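Local structure of peroxinectin A (Dictyostelium discoideum, 6ERC) at residues Asn45-Asp57 against Arg422-Tyr436. The protein is a secreted haem peroxidase that uses hydrogen peroxide to oxidise phenolic donors, and also iodide and thiocyanate. Numbering follows the deposited sequence.
Sequences NQPSRAISNIIFD and RLKNAYKSVDDIDSY
A426 and the three isoleucines I51, I54 and I55 illustrate how two nearly antiparallel helical segments, 48-56 and 422-426, axes 9.0 Å apart at closest and at 158°, close around a small residue. The CB of A426 meets CD1 of I55 at 3.5 Å, with CD1 of I51 and CG2 of I54 also against it. I55 CD1 continues to CE2 of Y427, the two side chains crossing at about a right angle. The rings of F56 and Y436 are tilted by only 17° yet so far offset that they hardly cover each other; CZ of F56 meets CE2 of Y436.

Polar bonds close both ends. Extended from CG to NE (chi2 -169°), R422 lays its guanidinium beside the backbone of I54 to D57, where NH1 donates to I55 O and D57 O, each at 2.9 Å; I55 O lies in the guanidinium plane but is approached from above its carbonyl plane, whereas D57 O is met on a lone pair. With an alanine here, the carbonyls of I55 and D57 would probably lose their shared donor. Q46 NE2 reaches A426 O at 3.2 Å, nearly straight, and N45 ND2 bonds D432 O at 2.7 Å.

This structural packing within the animal haem peroxidase domain, away from the annotated sites, joins early helix 48-56 to late helix 417-426; S52 touches helix 379-390 and F56 reaches helix 435-441.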
loop_
_atom_site.group_PDB
_atom_site.type_symbol
_atom_site.label_atom_id
_atom_site.label_comp_id
_atom_site.label_asym_id
_atom_site.label_seq_id
_atom_site.Cartn_x
_atom_site.Cartn_y
_atom_site.Cartn_z
ATOM N N ASN A 45 -1.215 24.834 -11.848
ATOM C CA ASN A 45 -0.852 24.994 -10.447
ATOM C C ASN A 45 0.667 24.963 -10.290
ATOM O O ASN A 45 1.418 24.756 -11.247
ATOM C CB ASN A 45 -1.503 23.902 -9.601
ATOM C CG ASN A 45 -2.944 24.205 -9.259
ATOM O OD1 ASN A 45 -3.303 25.351 -9.006
ATOM N ND2 ASN A 45 -3.776 23.174 -9.235
ATOM N N GLN A 46 1.124 25.163 -9.059
ATOM C CA GLN A 46 2.551 25.149 -8.794
ATOM C C GLN A 46 3.107 23.736 -8.965
ATOM O O GLN A 46 2.374 22.753 -8.827
ATOM C CB GLN A 46 2.838 25.651 -7.382
ATOM C CG GLN A 46 2.273 27.032 -7.097
ATOM C CD GLN A 46 2.958 27.716 -5.936
ATOM O OE1 GLN A 46 4.166 27.949 -5.961
ATOM N NE2 GLN A 46 2.187 28.045 -4.907
ATOM N N PRO A 47 4.400 23.606 -9.268
ATOM C CA PRO A 47 4.985 22.268 -9.423
ATOM C C PRO A 47 4.863 21.444 -8.148
ATOM O O PRO A 47 4.600 21.961 -7.060
ATOM C CB PRO A 47 6.453 22.555 -9.761
ATOM C CG PRO A 47 6.463 23.950 -10.276
ATOM C CD PRO A 47 5.381 24.668 -9.535
ATOM N N SER A 48 5.074 20.133 -8.300
ATOM C CA SER A 48 4.874 19.205 -7.188
ATOM C C SER A 48 5.777 19.551 -6.008
ATOM O O SER A 48 5.317 19.634 -4.864
ATOM C CB SER A 48 5.124 17.770 -7.654
ATOM O OG SER A 48 4.266 17.426 -8.727
ATOM N N ARG A 49 7.070 19.760 -6.268
ATOM C CA ARG A 49 8.004 20.017 -5.175
ATOM C C ARG A 49 7.673 21.312 -4.444
ATOM O O ARG A 49 7.961 21.439 -3.248
ATOM C CB ARG A 49 9.435 20.051 -5.712
ATOM C CG ARG A 49 10.498 20.407 -4.675
ATOM C CD ARG A 49 10.458 19.501 -3.452
ATOM N NE ARG A 49 11.521 19.838 -2.508
ATOM C CZ ARG A 49 11.620 19.354 -1.273
ATOM N NH1 ARG A 49 10.716 18.503 -0.806
ATOM N NH2 ARG A 49 12.628 19.729 -0.498
ATOM N N ALA A 50 7.077 22.282 -5.137
ATOM C CA ALA A 50 6.641 23.502 -4.467
ATOM C C ALA A 50 5.474 23.213 -3.531
ATOM O O ALA A 50 5.496 23.598 -2.357
ATOM C CB ALA A 50 6.262 24.563 -5.500
ATOM N N ILE A 51 4.446 22.526 -4.034
ATOM C CA ILE A 51 3.326 22.140 -3.182
ATOM C C ILE A 51 3.820 21.324 -1.996
ATOM O O ILE A 51 3.275 21.428 -0.889
ATOM C CB ILE A 51 2.271 21.362 -3.994
ATOM C CG1 ILE A 51 1.723 22.213 -5.145
ATOM C CG2 ILE A 51 1.138 20.898 -3.091
ATOM C CD1 ILE A 51 0.931 23.437 -4.714
ATOM N N SER A 52 4.849 20.501 -2.202
ATOM C CA SER A 52 5.407 19.717 -1.104
ATOM C C SER A 52 5.975 20.625 -0.022
ATOM O O SER A 52 5.691 20.447 1.168
ATOM C CB SER A 52 6.485 18.772 -1.635
ATOM O OG SER A 52 7.069 18.019 -0.588
ATOM N N ASN A 53 6.780 21.612 -0.418
ATOM C CA ASN A 53 7.386 22.508 0.561
ATOM C C ASN A 53 6.337 23.371 1.253
ATOM O O ASN A 53 6.443 23.640 2.454
ATOM C CB ASN A 53 8.437 23.388 -0.115
ATOM C CG ASN A 53 9.670 22.609 -0.526
ATOM O OD1 ASN A 53 10.145 21.744 0.210
ATOM N ND2 ASN A 53 10.192 22.908 -1.708
ATOM N N ILE A 54 5.316 23.812 0.517
ATOM C CA ILE A 54 4.343 24.738 1.087
ATOM C C ILE A 54 3.420 24.014 2.058
ATOM O O ILE A 54 3.180 24.483 3.177
ATOM C CB ILE A 54 3.546 25.439 -0.030
ATOM C CG1 ILE A 54 4.455 26.392 -0.818
ATOM C CG2 ILE A 54 2.363 26.219 0.549
ATOM C CD1 ILE A 54 3.878 26.838 -2.145
ATOM N N ILE A 55 2.884 22.872 1.648
ATOM C CA ILE A 55 1.834 22.187 2.396
ATOM C C ILE A 55 2.389 21.068 3.270
ATOM O O ILE A 55 2.095 21.001 4.463
ATOM C CB ILE A 55 0.756 21.657 1.424
ATOM C CG1 ILE A 55 -0.110 22.821 0.940
ATOM C CG2 ILE A 55 -0.104 20.582 2.090
ATOM C CD1 ILE A 55 -1.085 22.459 -0.151
ATOM N N PHE A 56 3.186 20.171 2.692
ATOM C CA PHE A 56 3.532 18.930 3.372
ATOM C C PHE A 56 4.666 19.069 4.380
ATOM O O PHE A 56 4.894 18.130 5.148
ATOM C CB PHE A 56 3.890 17.860 2.337
ATOM C CG PHE A 56 2.703 17.343 1.578
ATOM C CD1 PHE A 56 2.000 16.240 2.032
ATOM C CD2 PHE A 56 2.279 17.968 0.419
ATOM C CE1 PHE A 56 0.903 15.767 1.342
ATOM C CE2 PHE A 56 1.181 17.497 -0.277
ATOM C CZ PHE A 56 0.493 16.394 0.187
ATOM N N ASP A 57 5.367 20.200 4.415
ATOM C CA ASP A 57 6.502 20.333 5.319
ATOM C C ASP A 57 6.073 20.088 6.758
ATOM O O ASP A 57 5.053 20.609 7.217
ATOM C CB ASP A 57 7.130 21.718 5.195
ATOM C CG ASP A 57 8.405 21.846 6.007
ATOM O OD1 ASP A 57 9.328 21.034 5.781
ATOM O OD2 ASP A 57 8.484 22.751 6.868
ATOM N N ARG A 422 -1.856 27.559 4.558
ATOM C CA ARG A 422 -1.035 26.797 3.624
ATOM C C ARG A 422 -1.784 26.502 2.332
ATOM O O ARG A 422 -1.172 26.447 1.259
ATOM C CB ARG A 422 -0.557 25.503 4.284
ATOM C CG ARG A 422 0.476 25.741 5.375
ATOM C CD ARG A 422 1.143 24.460 5.847
ATOM N NE ARG A 422 2.227 24.750 6.785
ATOM C CZ ARG A 422 3.265 23.952 7.018
ATOM N NH1 ARG A 422 3.388 22.797 6.380
ATOM N NH2 ARG A 422 4.194 24.321 7.887
ATOM N N LEU A 423 -3.104 26.318 2.407
ATOM C CA LEU A 423 -3.891 26.147 1.190
ATOM C C LEU A 423 -3.973 27.449 0.399
ATOM O O LEU A 423 -3.817 27.443 -0.828
ATOM C CB LEU A 423 -5.291 25.640 1.538
ATOM C CG LEU A 423 -5.382 24.227 2.107
ATOM C CD1 LEU A 423 -6.787 23.961 2.615
ATOM C CD2 LEU A 423 -4.987 23.194 1.061
ATOM N N LYS A 424 -4.223 28.572 1.082
ATOM C CA LYS A 424 -4.220 29.867 0.407
ATOM C C LYS A 424 -2.877 30.133 -0.258
ATOM O O LYS A 424 -2.821 30.670 -1.370
ATOM C CB LYS A 424 -4.538 30.986 1.400
ATOM C CG LYS A 424 -5.950 30.971 1.958
ATOM C CD LYS A 424 -6.107 32.011 3.061
ATOM C CE LYS A 424 -7.399 31.819 3.840
ATOM N NZ LYS A 424 -7.563 32.844 4.911
ATOM N N ASN A 425 -1.784 29.770 0.414
ATOM C CA ASN A 425 -0.453 29.999 -0.137
ATOM C C ASN A 425 -0.187 29.101 -1.341
ATOM O O ASN A 425 0.458 29.524 -2.307
ATOM C CB ASN A 425 0.598 29.765 0.949
ATOM C CG ASN A 425 1.984 30.234 0.541
ATOM O OD1 ASN A 425 2.232 30.552 -0.624
ATOM N ND2 ASN A 425 2.901 30.271 1.504
ATOM N N ALA A 426 -0.675 27.858 -1.303
ATOM C CA ALA A 426 -0.394 26.912 -2.380
ATOM C C ALA A 426 -1.318 27.116 -3.573
ATOM O O ALA A 426 -0.877 27.018 -4.724
ATOM C CB ALA A 426 -0.518 25.476 -1.862
ATOM N N TYR A 427 -2.595 27.391 -3.323
ATOM C CA TYR A 427 -3.584 27.552 -4.376
ATOM C C TYR A 427 -4.274 28.901 -4.236
ATOM O O TYR A 427 -4.436 29.423 -3.129
ATOM C CB TYR A 427 -4.632 26.435 -4.326
ATOM C CG TYR A 427 -4.043 25.048 -4.281
ATOM C CD1 TYR A 427 -3.683 24.389 -5.446
ATOM C CD2 TYR A 427 -3.852 24.398 -3.074
ATOM C CE1 TYR A 427 -3.145 23.120 -5.410
ATOM C CE2 TYR A 427 -3.317 23.129 -3.025
ATOM C CZ TYR A 427 -2.966 22.493 -4.195
ATOM O OH TYR A 427 -2.431 21.229 -4.151
ATOM N N LYS A 428 -4.685 29.463 -5.372
ATOM C CA LYS A 428 -5.423 30.718 -5.359
ATOM C C LYS A 428 -6.928 30.510 -5.270
ATOM O O LYS A 428 -7.645 31.436 -4.876
ATOM C CB LYS A 428 -5.084 31.546 -6.606
ATOM C CG LYS A 428 -5.577 30.958 -7.917
ATOM C CD LYS A 428 -4.933 31.666 -9.104
ATOM C CE LYS A 428 -5.513 31.188 -10.430
ATOM N NZ LYS A 428 -6.916 31.652 -10.634
ATOM N N SER A 429 -7.417 29.320 -5.609
ATOM C CA SER A 429 -8.833 29.000 -5.504
ATOM C C SER A 429 -8.995 27.605 -4.920
ATOM O O SER A 429 -8.108 26.757 -5.045
ATOM C CB SER A 429 -9.528 29.076 -6.869
ATOM O OG SER A 429 -10.878 28.659 -6.775
ATOM N N VAL A 430 -10.141 27.373 -4.274
ATOM C CA VAL A 430 -10.442 26.035 -3.773
ATOM C C VAL A 430 -10.585 25.061 -4.933
ATOM O O VAL A 430 -10.186 23.895 -4.836
ATOM C CB VAL A 430 -11.704 26.050 -2.889
ATOM C CG1 VAL A 430 -11.476 26.887 -1.639
ATOM C CG2 VAL A 430 -12.919 26.547 -3.668
ATOM N N ASP A 431 -11.144 25.523 -6.051
ATOM C CA ASP A 431 -11.297 24.679 -7.229
ATOM C C ASP A 431 -9.973 24.390 -7.927
ATOM O O ASP A 431 -9.974 23.695 -8.949
ATOM C CB ASP A 431 -12.272 25.331 -8.208
ATOM C CG ASP A 431 -13.691 25.383 -7.668
ATOM O OD1 ASP A 431 -14.276 24.306 -7.424
ATOM O OD2 ASP A 431 -14.221 26.500 -7.478
ATOM N N ASP A 432 -8.856 24.910 -7.415
ATOM C CA ASP A 432 -7.528 24.570 -7.910
ATOM C C ASP A 432 -6.811 23.566 -7.020
ATOM O O ASP A 432 -5.712 23.123 -7.371
ATOM C CB ASP A 432 -6.666 25.832 -8.033
ATOM C CG ASP A 432 -7.297 26.891 -8.909
ATOM O OD1 ASP A 432 -8.048 26.527 -9.839
ATOM O OD2 ASP A 432 -7.037 28.088 -8.668
ATOM N N ILE A 433 -7.398 23.199 -5.881
ATOM C CA ILE A 433 -6.733 22.303 -4.945
ATOM C C ILE A 433 -6.612 20.915 -5.557
ATOM O O ILE A 433 -7.559 20.397 -6.165
ATOM C CB ILE A 433 -7.501 22.254 -3.612
ATOM C CG1 ILE A 433 -7.609 23.657 -3.002
ATOM C CG2 ILE A 433 -6.807 21.324 -2.636
ATOM C CD1 ILE A 433 -8.518 23.740 -1.790
ATOM N N ASP A 434 -5.439 20.306 -5.405
ATOM C CA ASP A 434 -5.260 18.912 -5.791
ATOM C C ASP A 434 -6.085 18.009 -4.877
ATOM O O ASP A 434 -6.072 18.175 -3.654
ATOM C CB ASP A 434 -3.783 18.523 -5.717
ATOM C CG ASP A 434 -3.005 18.936 -6.949
ATOM O OD1 ASP A 434 -3.384 18.505 -8.057
ATOM O OD2 ASP A 434 -2.016 19.686 -6.812
ATOM N N SER A 435 -6.799 17.049 -5.471
ATOM C CA SER A 435 -7.634 16.151 -4.678
ATOM C C SER A 435 -6.849 15.524 -3.532
ATOM O O SER A 435 -7.378 15.350 -2.429
ATOM C CB SER A 435 -8.229 15.060 -5.571
ATOM O OG SER A 435 -9.280 15.575 -6.368
ATOM N N TYR A 436 -5.580 15.189 -3.771
ATOM C CA TYR A 436 -4.777 14.534 -2.744
ATOM C C TYR A 436 -4.606 15.428 -1.519
ATOM O O TYR A 436 -4.798 14.981 -0.382
ATOM C CB TYR A 436 -3.420 14.137 -3.322
ATOM C CG TYR A 436 -2.510 13.448 -2.331
ATOM C CD1 TYR A 436 -2.915 12.296 -1.667
ATOM C CD2 TYR A 436 -1.239 13.943 -2.069
ATOM C CE1 TYR A 436 -2.083 11.663 -0.762
ATOM C CE2 TYR A 436 -0.400 13.315 -1.168
ATOM C CZ TYR A 436 -0.826 12.176 -0.519
ATOM O OH TYR A 436 0.010 11.553 0.376
HETATM O O HOH W 1 3.994 30.303 -3.077
#